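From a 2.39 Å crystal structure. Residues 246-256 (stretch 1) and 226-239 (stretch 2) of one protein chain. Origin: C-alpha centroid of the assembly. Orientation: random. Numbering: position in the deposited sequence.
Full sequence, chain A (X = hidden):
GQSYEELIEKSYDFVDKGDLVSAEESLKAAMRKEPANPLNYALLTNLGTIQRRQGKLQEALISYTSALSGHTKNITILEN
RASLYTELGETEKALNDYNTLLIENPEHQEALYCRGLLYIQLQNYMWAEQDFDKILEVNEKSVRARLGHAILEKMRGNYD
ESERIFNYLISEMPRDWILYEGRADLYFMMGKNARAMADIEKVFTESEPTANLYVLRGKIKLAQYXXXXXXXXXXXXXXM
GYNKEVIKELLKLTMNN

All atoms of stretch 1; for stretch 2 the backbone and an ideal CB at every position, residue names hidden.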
# COMPACT_ATOMS: atom_id res chain seq x y z
N VAL A 246 5.72 6.14 16.41
CA VAL A 246 6.87 6.79 15.79
C VAL A 246 6.70 8.30 15.89
O VAL A 246 7.66 8.99 16.28
CB VAL A 246 7.09 6.29 14.32
CG1 VAL A 246 7.97 7.24 13.51
CG2 VAL A 246 7.67 4.87 14.31
N ILE A 247 5.47 8.82 15.64
CA ILE A 247 5.21 10.25 15.73
C ILE A 247 5.42 10.71 17.18
O ILE A 247 5.91 11.83 17.38
CB ILE A 247 3.83 10.67 15.14
CG1 ILE A 247 3.87 12.09 14.56
CG2 ILE A 247 2.70 10.52 16.13
CD1 ILE A 247 4.45 12.20 13.20
N LYS A 248 5.14 9.82 18.17
CA LYS A 248 5.35 10.08 19.60
C LYS A 248 6.86 10.29 19.90
O LYS A 248 7.22 11.25 20.59
CB LYS A 248 4.77 8.92 20.46
CG LYS A 248 4.71 9.21 21.97
CD LYS A 248 4.56 7.95 22.83
CE LYS A 248 5.67 7.79 23.84
NZ LYS A 248 5.68 8.87 24.86
N GLU A 249 7.73 9.40 19.36
CA GLU A 249 9.19 9.44 19.53
C GLU A 249 9.83 10.67 18.86
O GLU A 249 10.80 11.21 19.41
CB GLU A 249 9.87 8.16 18.99
CG GLU A 249 9.41 6.85 19.62
CD GLU A 249 9.57 6.64 21.12
OE1 GLU A 249 10.46 7.26 21.75
OE2 GLU A 249 8.83 5.78 21.65
N LEU A 250 9.32 11.08 17.67
CA LEU A 250 9.82 12.25 16.93
C LEU A 250 9.53 13.51 17.71
O LEU A 250 10.41 14.35 17.88
CB LEU A 250 9.18 12.34 15.52
CG LEU A 250 9.53 11.26 14.51
CD1 LEU A 250 8.65 11.38 13.28
CD2 LEU A 250 11.02 11.29 14.15
N LEU A 251 8.29 13.62 18.23
CA LEU A 251 7.85 14.74 19.06
C LEU A 251 8.72 14.91 20.29
O LEU A 251 9.05 16.05 20.60
CB LEU A 251 6.37 14.59 19.44
CG LEU A 251 5.43 15.07 18.34
CD1 LEU A 251 4.04 14.50 18.51
CD2 LEU A 251 5.42 16.61 18.23
N LYS A 252 9.15 13.79 20.96
CA LYS A 252 10.07 13.85 22.13
C LYS A 252 11.40 14.54 21.78
O LYS A 252 12.01 15.17 22.65
CB LYS A 252 10.38 12.45 22.68
CG LYS A 252 9.23 11.77 23.41
CD LYS A 252 9.38 10.23 23.47
CE LYS A 252 10.67 9.73 24.10
NZ LYS A 252 10.65 8.25 24.34
N LEU A 253 11.87 14.42 20.51
CA LEU A 253 13.14 15.01 20.08
C LEU A 253 13.04 16.55 19.91
O LEU A 253 14.08 17.22 19.85
CB LEU A 253 13.68 14.34 18.80
CG LEU A 253 13.75 12.79 18.76
CD1 LEU A 253 14.38 12.32 17.51
CD2 LEU A 253 14.49 12.19 19.97
N THR A 254 11.81 17.10 19.90
CA THR A 254 11.55 18.54 19.80
C THR A 254 11.36 19.21 21.17
O THR A 254 11.30 20.44 21.23
CB THR A 254 10.28 18.81 18.95
OG1 THR A 254 9.14 18.40 19.69
CG2 THR A 254 10.31 18.13 17.58
N MSE A 255 11.25 18.42 22.27
CA MSE A 255 10.94 18.89 23.64
C MSE A 255 12.19 19.03 24.54
O MSE A 255 12.14 18.67 25.73
CB MSE A 255 9.89 17.98 24.29
CG MSE A 255 8.61 17.85 23.45
SE MSE A 255 7.06 17.03 24.32
CE MSE A 255 6.77 15.45 23.22
N ASN A 256 13.26 19.69 23.98
CA ASN A 256 14.58 20.01 24.57
C ASN A 256 14.59 20.07 26.11
O ASN A 256 15.57 19.65 26.73
CB ASN A 256 15.11 21.35 24.03
CG ASN A 256 14.21 22.55 24.26
OD1 ASN A 256 13.05 22.60 23.83
ND2 ASN A 256 14.75 23.58 24.90
N UNK A 226 15.57 23.63 14.45
CA UNK A 226 14.29 24.35 14.50
C UNK A 226 13.23 23.40 15.02
O UNK A 226 12.31 23.00 14.29
CB UNK A 226 13.90 24.90 13.13
N UNK A 227 13.38 23.04 16.31
CA UNK A 227 12.56 22.10 17.08
C UNK A 227 11.07 22.48 17.15
O UNK A 227 10.21 21.59 17.05
CB UNK A 227 13.12 21.99 18.50
N UNK A 228 10.75 23.79 17.32
CA UNK A 228 9.37 24.26 17.42
C UNK A 228 8.66 24.13 16.08
O UNK A 228 7.50 23.68 16.03
CB UNK A 228 9.33 25.71 17.90
N UNK A 229 9.35 24.49 14.98
CA UNK A 229 8.82 24.35 13.62
C UNK A 229 8.62 22.85 13.27
O UNK A 229 7.55 22.47 12.76
CB UNK A 229 9.76 25.01 12.62
N UNK A 230 9.58 21.99 13.65
CA UNK A 230 9.52 20.54 13.43
C UNK A 230 8.29 19.93 14.11
O UNK A 230 7.53 19.21 13.46
CB UNK A 230 10.79 19.87 13.95
N UNK A 231 8.09 20.26 15.41
CA UNK A 231 6.95 19.76 16.19
C UNK A 231 5.61 20.08 15.51
O UNK A 231 4.75 19.20 15.42
CB UNK A 231 6.97 20.36 17.60
N UNK A 232 5.48 21.31 14.96
CA UNK A 232 4.26 21.75 14.26
C UNK A 232 3.94 20.80 13.10
O UNK A 232 2.79 20.38 12.97
CB UNK A 232 4.42 23.18 13.74
N UNK A 233 5.00 20.41 12.34
CA UNK A 233 4.91 19.47 11.23
C UNK A 233 4.60 18.04 11.73
O UNK A 233 3.73 17.38 11.15
CB UNK A 233 6.21 19.48 10.43
N UNK A 234 5.28 17.59 12.83
CA UNK A 234 5.00 16.26 13.39
C UNK A 234 3.55 16.17 13.87
O UNK A 234 2.89 15.17 13.58
CB UNK A 234 5.96 15.95 14.54
N UNK A 235 3.04 17.24 14.53
CA UNK A 235 1.64 17.29 14.98
C UNK A 235 0.68 17.19 13.79
O UNK A 235 -0.26 16.39 13.82
CB UNK A 235 1.38 18.58 15.76
N UNK A 236 0.98 17.94 12.72
CA UNK A 236 0.18 17.93 11.50
C UNK A 236 0.13 16.51 10.86
O UNK A 236 -0.96 16.05 10.49
CB UNK A 236 0.75 18.94 10.50
N UNK A 237 1.29 15.81 10.78
CA UNK A 237 1.37 14.44 10.26
C UNK A 237 0.57 13.46 11.15
O UNK A 237 -0.07 12.55 10.63
CB UNK A 237 2.83 14.00 10.17
N UNK A 238 0.57 13.67 12.49
CA UNK A 238 -0.20 12.84 13.42
C UNK A 238 -1.71 12.99 13.13
O UNK A 238 -2.42 11.98 12.97
CB UNK A 238 0.11 13.23 14.87
N UNK A 239 -2.17 14.26 12.98
CA UNK A 239 -3.55 14.61 12.65
C UNK A 239 -3.97 14.00 11.30
O UNK A 239 -5.16 13.97 10.99
CB UNK A 239 -3.71 16.13 12.62

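The two helices run nearly antiparallel, at 167° with axes 9.7 Å apart at closest approach, so the start of stretch 2 meets the end of stretch 1.

Position 226 precedes the helix, with nothing of stretch 1 within reach; a capping residue would be natural, though many would fit. It is Glu226, at the N-cap.

At 227 the CA-to-CB bond points toward stretch 1, and the ideal CB lies 3.6 Å from Thr254 O. Carbonyl oxygens at the chain's end suit a long, flexible or positively charged side chain. Lys227 extends along this turn, its CD 3.5 Å from Leu253 O and its NZ 3.3 Å from Asn256 CB.

Positions 228 and 229 meet no part of stretch 1, so polar residues are acceptable; they are Glu228 and Arg229, whose NE forms a salt bridge with Glu226 OE2 at 3.0 Å.

At 230 the CB points toward stretch 1, 4.1 Å from Thr254 CG2, and a small apolar group suits this closeness. Ala230 supplies a methyl. Position 231 points sideways, its ideal CB 3.6 Å from Thr254 OG1 and 4.1 Å from Leu251 CD2; again a small residue fits readily. Ala231 leaves its CB against both side chains.

Position 232 points away and 233 is out of reach, leaving both open: they are Leu232 and Asp233, its carboxylate hydrogen-bonded elsewhere in the structure.

Position 234 points into the apolar surface made by Ile247, Leu250 and Leu251, with its ideal CB 3.8 Å from Leu251 CD2. A large hydrophobic residue, aliphatic or aromatic, is expected. Phe234 lays one ring face against Leu250, whose CB is 3.7 Å from the ring centroid and 8° off the normal, a CH-pi contact. Thr254 CG2 meets the ring edge, 3.7 Å from Phe234 CE2.

Position 235 points away, yet a long chain could brush Leu251 with its aliphatic part. Lys235 does so, with CG 4.3 Å from Leu251 CD2. Position 236 points away and tolerates polarity; it is Lys236.

At 237 the CB faces Ile247 CD1 at 3.9 Å, favouring a small apolar residue; Ala237 provides this methyl contact. At 238 the ideal CB is 3.9 Å from Ile247 CG1, and either an apolar or a long polar chain could cover the isoleucine. Glu238 does, its CD 3.8 Å from Ile247 CG2, and with Ala231, Phe234 and Lys235 it forms the hole receiving Leu251.

Position 239 is out of reach, so many side chains, polar ones included, would suit; Ser239 OG donates a hydrogen bond to Lys236 O at 2.6 Å.

Stretch 2, residues 226-239: EKERAALDFKKAES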
# COMPACT_ATOMS: atom_id res chain seq x y z
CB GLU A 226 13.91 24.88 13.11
CG GLU A 226 14.80 25.99 12.60
CD GLU A 226 14.19 26.66 11.39
OE1 GLU A 226 14.20 26.05 10.29
OE2 GLU A 226 13.65 27.77 11.55
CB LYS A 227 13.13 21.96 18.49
CG LYS A 227 14.48 21.24 18.54
CD LYS A 227 14.76 20.66 19.92
CE LYS A 227 16.17 20.15 20.04
NZ LYS A 227 16.50 19.79 21.44
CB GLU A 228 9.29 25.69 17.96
CG GLU A 228 8.12 25.92 18.90
CD GLU A 228 7.96 27.32 19.48
OE1 GLU A 228 8.98 28.00 19.73
OE2 GLU A 228 6.79 27.71 19.73
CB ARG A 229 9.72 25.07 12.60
CG ARG A 229 9.20 26.47 12.26
CD ARG A 229 10.25 27.45 11.76
NE ARG A 229 10.91 27.05 10.51
CZ ARG A 229 10.47 27.33 9.28
NH1 ARG A 229 9.33 27.99 9.11
NH2 ARG A 229 11.16 26.93 8.21
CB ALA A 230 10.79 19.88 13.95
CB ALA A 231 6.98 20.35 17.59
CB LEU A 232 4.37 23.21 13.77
CG LEU A 232 4.52 24.31 14.86
CD1 LEU A 232 4.93 25.63 14.25
CD2 LEU A 232 3.25 24.47 15.71
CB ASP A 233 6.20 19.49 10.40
CG ASP A 233 6.30 20.60 9.36
OD1 ASP A 233 5.30 21.35 9.19
OD2 ASP A 233 7.35 20.72 8.72
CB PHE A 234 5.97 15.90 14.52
CG PHE A 234 7.43 15.75 14.12
CD1 PHE A 234 7.79 15.22 12.88
CD2 PHE A 234 8.44 16.11 15.00
CE1 PHE A 234 9.13 15.09 12.51
CE2 PHE A 234 9.79 15.98 14.63
CZ PHE A 234 10.12 15.47 13.39
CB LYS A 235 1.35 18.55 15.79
CG LYS A 235 1.60 18.38 17.28
CD LYS A 235 2.11 19.66 17.90
CE LYS A 235 2.25 19.56 19.41
NZ LYS A 235 0.94 19.59 20.12
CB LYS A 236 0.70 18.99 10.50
CG LYS A 236 -0.09 19.05 9.18
CD LYS A 236 -1.53 19.50 9.32
CE LYS A 236 -2.32 19.22 8.06
NZ LYS A 236 -3.73 19.66 8.20
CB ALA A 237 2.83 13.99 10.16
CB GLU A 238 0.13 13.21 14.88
CG GLU A 238 -0.64 12.41 15.92
CD GLU A 238 -0.21 12.61 17.36
OE1 GLU A 238 0.21 13.74 17.73
OE2 GLU A 238 -0.34 11.64 18.14
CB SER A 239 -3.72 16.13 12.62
OG SER A 239 -3.36 16.68 11.37
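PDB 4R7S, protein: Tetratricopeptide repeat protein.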